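Local coordinates for cellulose-binding protein (PDB 2X32) that binds the polyisoprenoid octaprenyl diphosphate in the long pocket of a YceI-like domain and is implicated in plant cell wall breakdown, at residues A[30-35]-A[61-66]. Numbering follows the deposited sequence.
With OTP ((2E,6E,10E,14E,18E,22E,26E)-3,7,11,15,19,23,27,31-octamethyldotriaconta-2,6,10,14,18,22,26,30-octaenyl trihydrogen diphosphate), chain C.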
ATOM      1  N   GLU A  30       4.400 -15.971   1.444  1.00  8.53           N
ATOM      2  CA  GLU A  30       3.073 -15.922   0.904  1.00  8.19           C
ATOM      3  C   GLU A  30       2.711 -14.467   0.590  1.00  7.88           C
ATOM      4  O   GLU A  30       2.880 -13.559   1.419  1.00  7.32           O
ATOM      5  CB  GLU A  30       2.044 -16.458   1.901  1.00  7.35           C
ATOM      6  CG  GLU A  30       2.190 -17.923   2.332  1.00  9.94           C
ATOM      7  CD  GLU A  30       1.239 -18.273   3.476  1.00  8.20           C
ATOM      8  OE1 GLU A  30       1.633 -18.192   4.661  1.00 12.41           O
ATOM      9  OE2 GLU A  30       0.150 -18.729   3.146  1.00 14.82           O
ATOM     10  N   THR A  31       2.163 -14.275  -0.593  1.00  6.98           N
ATOM     11  CA  THR A  31       1.728 -12.986  -1.053  1.00  6.12           C
ATOM     12  C   THR A  31       0.259 -12.800  -0.796  1.00  6.10           C
ATOM     13  O   THR A  31      -0.564 -13.648  -1.226  1.00  9.49           O
ATOM     14  CB  THR A  31       1.990 -12.849  -2.538  1.00  5.44           C
ATOM     15  OG1 THR A  31       3.383 -13.019  -2.749  1.00  7.86           O
ATOM     16  CG2 THR A  31       1.580 -11.473  -3.045  1.00  6.84           C
ATOM     17  N   HIS A  32      -0.079 -11.743  -0.078  1.00  5.78           N
ATOM     18  CA  HIS A  32      -1.423 -11.344   0.281  1.00  3.77           C
ATOM     19  C   HIS A  32      -1.768 -10.065  -0.434  1.00  5.24           C
ATOM     20  O   HIS A  32      -0.879  -9.341  -0.900  1.00  8.35           O
ATOM     21  CB  HIS A  32      -1.492 -11.130   1.809  1.00  4.28           C
ATOM     22  CG  HIS A  32      -0.969 -12.297   2.558  1.00  6.26           C
ATOM     23  ND1 HIS A  32       0.182 -12.268   3.324  1.00  9.85           N
ATOM     24  CD2 HIS A  32      -1.405 -13.579   2.585  1.00  5.40           C
ATOM     25  CE1 HIS A  32       0.403 -13.473   3.821  1.00  3.01           C
ATOM     26  NE2 HIS A  32      -0.545 -14.283   3.384  1.00 10.75           N
ATOM     27  N   ARG A  33      -3.051  -9.762  -0.524  1.00  5.10           N
ATOM     28  CA  ARG A  33      -3.442  -8.546  -1.237  0.50  5.39           C
ATOM     29  C   ARG A  33      -4.588  -7.888  -0.526  1.00  5.12           C
ATOM     30  O   ARG A  33      -5.252  -8.457   0.355  1.00  6.61           O
ATOM     31  CB  ARG A  33      -3.822  -8.764  -2.716  0.50  5.37           C
ATOM     32  CG  ARG A  33      -2.897  -9.658  -3.537  0.50  8.51           C
ATOM     33  CD  ARG A  33      -3.690 -10.692  -4.431  0.50  8.57           C
ATOM     34  NE  ARG A  33      -2.752 -11.425  -5.261  0.50 11.86           N
ATOM     35  CZ  ARG A  33      -2.200 -12.611  -5.021  0.50 10.47           C
ATOM     36  NH1 ARG A  33      -2.518 -13.355  -3.955  0.50  9.19           N
ATOM     37  NH2 ARG A  33      -1.327 -13.082  -5.922  0.50 10.94           N
ATOM     38  N   PHE A  34      -4.742  -6.606  -0.815  1.00  3.88           N
ATOM     39  CA  PHE A  34      -5.936  -5.832  -0.440  1.00  4.79           C
ATOM     40  C   PHE A  34      -6.814  -5.659  -1.673  1.00  4.83           C
ATOM     41  O   PHE A  34      -6.381  -5.083  -2.682  1.00  4.70           O
ATOM     42  CB  PHE A  34      -5.562  -4.467   0.182  1.00  4.98           C
ATOM     43  CG  PHE A  34      -4.836  -4.602   1.472  1.00  3.96           C
ATOM     44  CD1 PHE A  34      -5.531  -4.850   2.648  1.00  4.39           C
ATOM     45  CD2 PHE A  34      -3.432  -4.412   1.534  1.00  5.03           C
ATOM     46  CE1 PHE A  34      -4.864  -4.986   3.861  1.00  5.27           C
ATOM     47  CE2 PHE A  34      -2.781  -4.494   2.738  1.00  4.57           C
ATOM     48  CZ  PHE A  34      -3.462  -4.788   3.893  1.00  4.52           C
ATOM     49  N   ASP A  35      -8.023  -6.197  -1.612  1.00  3.56           N
ATOM     50  CA  ASP A  35      -8.897  -6.208  -2.792  1.00  3.50           C
ATOM     51  C   ASP A  35      -9.564  -4.856  -3.070  1.00  3.19           C
ATOM     52  O   ASP A  35     -10.136  -4.671  -4.149  1.00  6.35           O
ATOM     53  CB  ASP A  35      -9.938  -7.319  -2.683  1.00  4.68           C
ATOM     54  CG  ASP A  35      -9.354  -8.717  -2.794  1.00  6.09           C
ATOM     55  OD1 ASP A  35      -8.250  -8.906  -3.379  1.00  8.42           O
ATOM     56  OD2 ASP A  35     -10.041  -9.631  -2.337  1.00 12.61           O
ATOM     57  N   ASP A  61     -10.105 -17.905   4.702  1.00  3.32           N
ATOM     58  CA  ASP A  61     -11.073 -17.028   5.371  1.00  3.14           C
ATOM     59  C   ASP A  61     -10.785 -16.860   6.866  1.00  3.71           C
ATOM     60  O   ASP A  61     -10.850 -15.745   7.394  1.00  5.89           O
ATOM     61  CB  ASP A  61     -12.495 -17.553   5.143  1.00  3.73           C
ATOM     62  CG  ASP A  61     -12.882 -17.513   3.708  1.00  4.83           C
ATOM     63  OD1 ASP A  61     -12.982 -16.405   3.148  1.00  6.24           O
ATOM     64  OD2 ASP A  61     -13.060 -18.593   3.110  1.00  5.73           O
ATOM     65  N   VAL A  62     -10.461 -17.955   7.584  1.00  4.47           N
ATOM     66  CA  VAL A  62     -10.156 -17.827   9.010  1.00  5.53           C
ATOM     67  C   VAL A  62      -8.977 -16.886   9.206  1.00  5.54           C
ATOM     68  O   VAL A  62      -8.975 -16.069  10.073  1.00  6.74           O
ATOM     69  CB  VAL A  62      -9.882 -19.201   9.685  1.00  7.60           C
ATOM     70  CG1 VAL A  62      -9.218 -19.026  11.099  1.00  9.94           C
ATOM     71  CG2 VAL A  62     -11.153 -20.030   9.729  1.00  7.68           C
ATOM     72  N   ARG A  63      -7.964 -17.005   8.377  1.00  4.54           N
ATOM     73  CA  ARG A  63      -6.771 -16.174   8.505  1.00  4.80           C
ATOM     74  C   ARG A  63      -7.082 -14.725   8.201  1.00  5.22           C
ATOM     75  O   ARG A  63      -6.606 -13.810   8.883  1.00  5.17           O
ATOM     76  CB  ARG A  63      -5.650 -16.693   7.600  1.00  5.29           C
ATOM     77  CG  ARG A  63      -4.418 -15.844   7.731  1.00  6.85           C
ATOM     78  CD  ARG A  63      -3.186 -16.457   7.169  1.00  8.58           C
ATOM     79  NE  ARG A  63      -3.325 -16.687   5.734  1.00  7.26           N
ATOM     80  CZ  ARG A  63      -2.382 -17.293   5.022  1.00  7.53           C
ATOM     81  NH1 ARG A  63      -1.276 -17.709   5.622  1.00  8.97           N
ATOM     82  NH2 ARG A  63      -2.526 -17.455   3.704  1.00  7.20           N
ATOM     83  N   ASN A  64      -7.904 -14.486   7.187  1.00  4.43           N
ATOM     84  CA  ASN A  64      -8.342 -13.112   6.919  1.00  3.40           C
ATOM     85  C   ASN A  64      -8.969 -12.499   8.143  1.00  3.71           C
ATOM     86  O   ASN A  64      -8.718 -11.349   8.460  1.00  3.69           O
ATOM     87  CB  ASN A  64      -9.354 -13.031   5.777  1.00  2.09           C
ATOM     88  CG  ASN A  64      -8.825 -13.535   4.441  1.00  3.17           C
ATOM     89  OD1 ASN A  64      -7.607 -13.515   4.207  1.00  3.65           O
ATOM     90  ND2 ASN A  64      -9.764 -13.881   3.510  1.00  5.05           N
ATOM     91  N   GLY A  65      -9.805 -13.263   8.833  1.00  4.35           N
ATOM     92  CA  GLY A  65     -10.484 -12.758  10.000  1.00  5.48           C
ATOM     93  C   GLY A  65      -9.509 -12.431  11.122  1.00  5.84           C
ATOM     94  O   GLY A  65      -9.642 -11.398  11.786  1.00  6.46           O
ATOM     95  N   ARG A  66      -8.534 -13.317  11.315  1.00  6.63           N
ATOM     96  CA  ARG A  66      -7.512 -13.090  12.344  1.00  6.45           C
ATOM     97  C   ARG A  66      -6.712 -11.834  11.978  1.00  5.96           C
ATOM     98  O   ARG A  66      -6.369 -11.037  12.847  1.00  7.26           O
ATOM     99  CB  ARG A  66      -6.603 -14.300  12.490  1.00  7.23           C
ATOM    100  CG  ARG A  66      -7.311 -15.501  13.114  1.00  9.62           C
ATOM    101  CD  ARG A  66      -6.472 -16.720  12.956  1.00 12.32           C
ATOM    102  NE  ARG A  66      -7.053 -17.862  13.687  1.00 15.47           N
ATOM    103  CZ  ARG A  66      -6.436 -19.033  13.861  1.00 17.60           C
ATOM    104  NH1 ARG A  66      -5.201 -19.240  13.384  1.00 18.49           N
ATOM    105  NH2 ARG A  66      -7.052 -19.999  14.548  1.00 21.08           N
TER
HETATM  106  O7  OTP C1174       1.199 -22.135   9.205  0.50 32.14           O
HETATM  107  P2  OTP C1174      -0.275 -22.097   9.514  0.50 29.91           P
HETATM  108  O5  OTP C1174      -0.635 -22.877  10.766  0.50 31.96           O
HETATM  109  O6  OTP C1174      -1.168 -22.366   8.333  0.50 29.44           O
HETATM  110  O4  OTP C1174      -0.532 -20.531   9.965  1.00 32.65           O
HETATM  111  P1  OTP C1174      -1.371 -19.411   9.158  1.00 31.70           P
HETATM  112  O2  OTP C1174      -0.438 -18.929   8.064  1.00 33.32           O
HETATM  113  O3  OTP C1174      -2.824 -19.760   8.905  1.00 37.61           O
HETATM  114  O1  OTP C1174      -1.426 -18.090  10.092  1.00 30.72           O
HETATM  115  C40 OTP C1174      -0.192 -17.370  10.289  1.00 23.59           C
HETATM  116  C39 OTP C1174      -0.314 -15.936   9.756  1.00 20.06           C
HETATM  117  C37 OTP C1174       0.599 -15.366   8.993  1.00 16.74           C
HETATM  118  C38 OTP C1174       1.890 -16.003   8.464  1.00 17.55           C
HETATM  119  C36 OTP C1174       0.407 -13.915   8.561  1.00 17.38           C
HETATM  120  C35 OTP C1174       1.319 -12.930   9.245  1.00 18.06           C
HETATM  121  C34 OTP C1174       1.125 -11.511   8.675  1.00 17.41           C
HETATM  122  C32 OTP C1174       2.087 -10.592   8.528  1.00 13.20           C
HETATM  123  C33 OTP C1174       3.520 -10.883   8.816  1.00 14.32           C
HETATM  124  C31 OTP C1174       1.694  -9.261   7.870  1.00 13.34           C
HETATM  125  C30 OTP C1174       1.977  -7.987   8.624  1.00 13.68           C
HETATM  126  C29 OTP C1174       1.635  -6.749   7.803  1.00 11.86           C
HETATM  127  C27 OTP C1174       2.326  -5.615   7.828  1.00 10.61           C
HETATM  128  C28 OTP C1174       3.498  -5.328   8.764  1.00 13.01           C
HETATM  129  C26 OTP C1174       2.018  -4.490   6.865  1.00 10.32           C
HETATM  130  C25 OTP C1174       0.945  -4.750   5.830  1.00  8.88           C
HETATM  131  C24 OTP C1174       0.962  -3.781   4.636  1.00  9.27           C
HETATM  132  C22 OTP C1174       0.156  -2.736   4.460  1.00  8.65           C
HETATM  133  C23 OTP C1174      -1.026  -2.379   5.328  1.00 10.54           C
HETATM  134  C21 OTP C1174       0.389  -1.866   3.260  1.00  8.95           C
HETATM  135  C20 OTP C1174       0.937  -0.459   3.617  1.00 12.14           C
HETATM  136  C19 OTP C1174       1.124   0.456   2.406  1.00  9.21           C
HETATM  137  C17 OTP C1174       2.282   0.773   1.828  1.00  8.99           C
HETATM  138  C18 OTP C1174       3.641   0.453   2.344  1.00 11.92           C
HETATM  139  C16 OTP C1174       2.249   1.544   0.517  1.00  8.54           C
HETATM  140  C15 OTP C1174       2.949   2.870   0.602  1.00  7.86           C
HETATM  141  C14 OTP C1174       2.604   3.756  -0.569  1.00  8.57           C
HETATM  142  C12 OTP C1174       3.457   4.626  -1.164  1.00  8.65           C
HETATM  143  C13 OTP C1174       4.917   4.751  -0.733  1.00 13.39           C
HETATM  144  C11 OTP C1174       3.039   5.513  -2.291  1.00  7.24           C
HETATM  145  C10 OTP C1174       1.706   5.295  -2.885  1.00  8.19           C
HETATM  146  C9  OTP C1174       1.418   6.035  -4.193  1.00  8.40           C
HETATM  147  C7  OTP C1174       0.642   7.120  -4.348  1.00  7.54           C
HETATM  148  C8  OTP C1174      -0.215   7.764  -3.277  1.00  7.25           C
HETATM  149  C6  OTP C1174       0.568   7.741  -5.724  1.00  6.38           C
HETATM  150  C5  OTP C1174       1.488   8.931  -5.917  1.00  8.10           C
HETATM  151  C4  OTP C1174       1.320   9.584  -7.258  1.00  9.13           C
HETATM  152  C2  OTP C1174       2.337  10.103  -7.954  1.00  8.20           C
HETATM  153  C3  OTP C1174       3.778  10.170  -7.581  1.00 11.22           C
HETATM  154  C1  OTP C1174       2.019  10.753  -9.271  1.00  8.78           C
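Glu-30 OE2 is gripped by both terminal nitrogens of the Arg-63 guanidinium: NH2 reaches it at 3.0 Å in a salt bridge, and NH1 adds a weak hydrogen bond to the same oxygen. NH1 also bonds weakly to Glu-30 OE1, 3.1 Å away, and to O2 on the inner phosphate of OTP at 2.9 Å. The two flat groups do not lie in one plane: OE2 sits at the guanidinium edge, but NH2 meets it from above the carboxylate, and the planes stand 48° apart. His-32 crosses nearly at right angles, its NE2 lying 3.8 Å from Arg-63 NH2 over one face of the guanidinium. Arg-63 leaves helix 61-72 with CG trans to the backbone N (chi1 -180°), and a bend at chi3 (62°) turns the guanidinium to the Glu-30 carboxylate. Its strongest polar partner is Thr-58 O, bonded to NH2; Lys-24 NZ pairs with Glu-30 OE1 and also bonds the ligand. Phe-34 lines the same pocket farther along, its CZ 3.7 Å from methyl C23 of OTP. A leucine in place of Arg-63 would probably leave Glu-30 without its helix partner and weaken the hold on the diphosphate. One cation thus faces two anions, and with Lys-24 probably balances their charge where helix meets strand 28-42.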